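Local coordinates for antifreeze protein (Marinomonas primoryensis, PDB 4KDW) that probably acts as one of many tandem calcium-dependent Ig-like extender domains that hold the ice-binding part of a bacterial adhesin away from the cell surface, at residues Asp62-Glu67 against Tyr73-Asp78. Sequence-based numbering, arbitrary orientation. Where two conformers were deposited one is given.
Sequences DTVTLE and YTTTVD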
ATOM      1  N   ASP A  62       1.942  -7.954  -9.569  1.00  6.13           N
ATOM      2  CA  ASP A  62       0.570  -7.444  -9.388  1.00  6.21           C
ATOM      3  C   ASP A  62       0.636  -6.025  -8.928  1.00  5.96           C
ATOM      4  O   ASP A  62       1.464  -5.601  -8.144  1.00  5.83           O
ATOM      5  CB  ASP A  62      -0.198  -8.294  -8.336  1.00  7.18           C
ATOM      6  CG  ASP A  62      -0.579  -9.671  -8.845  1.00  8.43           C
ATOM      7  OD1 ASP A  62      -0.515  -9.936 -10.036  1.00 10.95           O
ATOM      8  OD2 ASP A  62      -1.030 -10.389  -7.904  1.00 11.81           O
ATOM      9  N   THR A  63      -0.355  -5.259  -9.416  1.00  6.52           N
ATOM     10  CA  THR A  63      -0.422  -3.858  -9.028  1.00  8.25           C
ATOM     11  C   THR A  63      -0.898  -3.661  -7.608  1.00  7.16           C
ATOM     12  O   THR A  63      -1.790  -4.424  -7.113  1.00  7.76           O
ATOM     13  CB  THR A  63      -1.302  -3.110  -9.944  1.00  9.93           C
ATOM     14  OG1 THR A  63      -2.572  -3.485  -9.792  1.00 14.11           O
ATOM     15  CG2 THR A  63      -0.921  -3.271 -11.434  1.00 10.92           C
ATOM     16  N   VAL A  64      -0.357  -2.675  -6.925  1.00  6.62           N
ATOM     17  CA  VAL A  64      -0.721  -2.297  -5.615  1.00  6.52           C
ATOM     18  C   VAL A  64      -1.147  -0.832  -5.682  1.00  6.25           C
ATOM     19  O   VAL A  64      -0.327   0.007  -6.060  1.00  7.32           O
ATOM     20  CB  VAL A  64       0.432  -2.388  -4.606  1.00  6.81           C
ATOM     21  CG1 VAL A  64       0.015  -2.163  -3.197  1.00  8.34           C
ATOM     22  CG2 VAL A  64       1.169  -3.735  -4.732  1.00  7.65           C
ATOM     23  N   THR A  65      -2.387  -0.524  -5.301  1.00  5.74           N
ATOM     24  CA  THR A  65      -2.972   0.832  -5.481  1.00  6.71           C
ATOM     25  C   THR A  65      -3.324   1.381  -4.109  1.00  6.43           C
ATOM     26  O   THR A  65      -4.088   0.728  -3.383  1.00  6.60           O
ATOM     27  CB  THR A  65      -4.197   0.712  -6.347  1.00  7.02           C
ATOM     28  OG1 THR A  65      -3.858   0.130  -7.637  1.00  8.45           O
ATOM     29  CG2 THR A  65      -4.851   2.033  -6.606  1.00  9.29           C
ATOM     30  N   LEU A  66      -2.858   2.563  -3.863  1.00  6.31           N
ATOM     31  CA  LEU A  66      -3.181   3.313  -2.622  1.00  6.47           C
ATOM     32  C   LEU A  66      -3.749   4.646  -2.966  1.00  6.99           C
ATOM     33  O   LEU A  66      -3.054   5.419  -3.612  1.00  9.30           O
ATOM     34  CB  LEU A  66      -1.985   3.542  -1.779  1.00  7.61           C
ATOM     35  CG  LEU A  66      -1.264   2.369  -1.071  1.00  8.65           C
ATOM     36  CD1 LEU A  66      -0.743   1.211  -1.945  1.00 10.71           C
ATOM     37  CD2 LEU A  66      -0.158   2.903  -0.176  1.00  9.83           C
ATOM     38  N   GLU A  67      -4.943   5.015  -2.529  1.00  6.64           N
ATOM     39  CA  GLU A  67      -5.469   6.335  -2.695  0.50  6.85           C
ATOM     40  C   GLU A  67      -5.269   7.073  -1.394  1.00  5.81           C
ATOM     41  O   GLU A  67      -5.815   6.647  -0.383  1.00  6.58           O
ATOM     42  CB  GLU A  67      -6.925   6.263  -3.119  0.50  8.61           C
ATOM     43  CG  GLU A  67      -7.373   7.629  -3.554  0.50 10.72           C
ATOM     44  CD  GLU A  67      -8.873   7.812  -3.767  0.50 14.22           C
ATOM     45  OE1 GLU A  67      -9.357   7.200  -4.745  0.50 18.75           O
ATOM     46  OE2 GLU A  67      -9.560   8.546  -2.962  0.50 17.93           O
ATOM     47  N   TYR A  73      -1.573   6.395  -5.786  1.00  5.43           N
ATOM     48  CA  TYR A  73      -0.171   5.950  -5.790  1.00  5.47           C
ATOM     49  C   TYR A  73      -0.153   4.488  -6.094  1.00  5.92           C
ATOM     50  O   TYR A  73      -0.992   3.718  -5.611  1.00  7.14           O
ATOM     51  CB  TYR A  73       0.440   6.199  -4.382  1.00  5.79           C
ATOM     52  CG  TYR A  73       0.604   7.605  -4.067  1.00  5.17           C
ATOM     53  CD1 TYR A  73       1.751   8.259  -4.461  1.00  5.30           C
ATOM     54  CD2 TYR A  73      -0.289   8.331  -3.297  1.00  4.74           C
ATOM     55  CE1 TYR A  73       1.999   9.586  -4.170  1.00  5.50           C
ATOM     56  CE2 TYR A  73      -0.070   9.671  -2.985  1.00  5.19           C
ATOM     57  CZ  TYR A  73       1.080  10.300  -3.425  1.00  5.14           C
ATOM     58  OH  TYR A  73       1.374  11.572  -3.021  1.00  6.43           O
ATOM     59  N   THR A  74       0.756   4.055  -6.951  1.00  6.01           N
ATOM     60  CA  THR A  74       0.797   2.677  -7.439  1.00  6.78           C
ATOM     61  C   THR A  74       2.160   2.116  -7.448  1.00  6.92           C
ATOM     62  O   THR A  74       3.148   2.823  -7.808  1.00  7.51           O
ATOM     63  CB  THR A  74       0.219   2.580  -8.855  1.00  7.79           C
ATOM     64  OG1 THR A  74      -1.044   3.234  -8.897  1.00  8.35           O
ATOM     65  CG2 THR A  74       0.035   1.144  -9.307  1.00  9.33           C
ATOM     66  N   THR A  75       2.293   0.868  -7.067  1.00  6.03           N
ATOM     67  CA  THR A  75       3.538   0.083  -7.241  1.00  6.63           C
ATOM     68  C   THR A  75       3.129  -1.292  -7.637  1.00  6.21           C
ATOM     69  O   THR A  75       2.019  -1.595  -8.020  1.00  6.22           O
ATOM     70  CB  THR A  75       4.376   0.210  -5.973  1.00  7.20           C
ATOM     71  OG1 THR A  75       5.706  -0.336  -6.277  1.00  7.65           O
ATOM     72  CG2 THR A  75       3.806  -0.491  -4.738  1.00  8.00           C
ATOM     73  N   THR A  76       4.105  -2.207  -7.550  1.00  6.29           N
ATOM     74  CA  THR A  76       3.872  -3.603  -7.867  1.00  7.06           C
ATOM     75  C   THR A  76       4.413  -4.486  -6.750  1.00  5.77           C
ATOM     76  O   THR A  76       5.338  -4.114  -6.015  1.00  7.03           O
ATOM     77  CB  THR A  76       4.511  -4.029  -9.196  1.00  7.56           C
ATOM     78  OG1 THR A  76       5.899  -3.734  -9.180  1.00 10.62           O
ATOM     79  CG2 THR A  76       3.869  -3.320 -10.352  1.00  8.90           C
ATOM     80  N   VAL A  77       3.826  -5.662  -6.636  1.00  5.25           N
ATOM     81  CA  VAL A  77       4.327  -6.659  -5.666  1.00  5.41           C
ATOM     82  C   VAL A  77       5.665  -7.223  -6.157  1.00  5.92           C
ATOM     83  O   VAL A  77       5.834  -7.553  -7.333  1.00  7.03           O
ATOM     84  CB  VAL A  77       3.343  -7.780  -5.485  1.00  5.52           C
ATOM     85  CG1 VAL A  77       3.851  -8.865  -4.537  1.00  6.93           C
ATOM     86  CG2 VAL A  77       1.980  -7.288  -5.022  1.00  5.46           C
ATOM     87  N   ASP A  78       6.674  -7.257  -5.289  1.00  6.26           N
ATOM     88  CA  ASP A  78       8.026  -7.730  -5.637  1.00  6.96           C
ATOM     89  C   ASP A  78       8.028  -9.235  -5.510  1.00  7.32           C
ATOM     90  O   ASP A  78       7.048  -9.925  -5.281  1.00  7.67           O
ATOM     91  CB  ASP A  78       9.076  -7.017  -4.846  1.00  7.59           C
ATOM     92  CG  ASP A  78       9.219  -7.459  -3.417  1.00  8.53           C
ATOM     93  OD1 ASP A  78       8.690  -8.506  -2.997  1.00  7.64           O
ATOM     94  OD2 ASP A  78       9.978  -6.772  -2.688  1.00 12.00           O
TER
HETATM   95  O   HOH W   1      -3.261   1.832  -9.682  1.00 13.72           O
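Val64 and Thr75 pair on the inner face of an antiparallel beta hairpin, and Val77 joins them from just past the strand end. With Val64 CG2 beside its own backbone N (CG1 trans, chi1 -172°), that methyl reaches Val77 CG2 at 3.7 Å, the two side chains crossing at about a right angle. Thr75 CG2 touches Val64 CB at 3.9 Å while Thr75 OG1 bonds Ser84 O; threonine serves both neighbours. Their backbones exchange two bonds, Thr75 N to Val64 O and Val64 N to Thr75 O, the latter donor 42° above the carbonyl plane. Leu66, filling the apolar interior, and Tyr73 are joined by two nearly straight backbone bonds, both N to O at 2.8 Å. Tyr73 CG lies beside its backbone N (chi1 -69°), with Leu66 O at the ring edge; tyrosine can pack its ring on Val87 while OH bonds Asp91 OD2 and Ala88 N. On the outer face, beta-branched threonines favour the extended backbone, and one water bridges Thr65 OG1 and Thr74 OG1, 2.7 Å from each. Val77 N still bonds Asp62 O at 2.8 Å. Within the Ig-like beta-sandwich, strand 97-105 flanks strand 63-68, strand 71-76 is outermost, and Trp83, Val85 (strand 82-88) and Val49 (strand 46-54) pack against inward side chains.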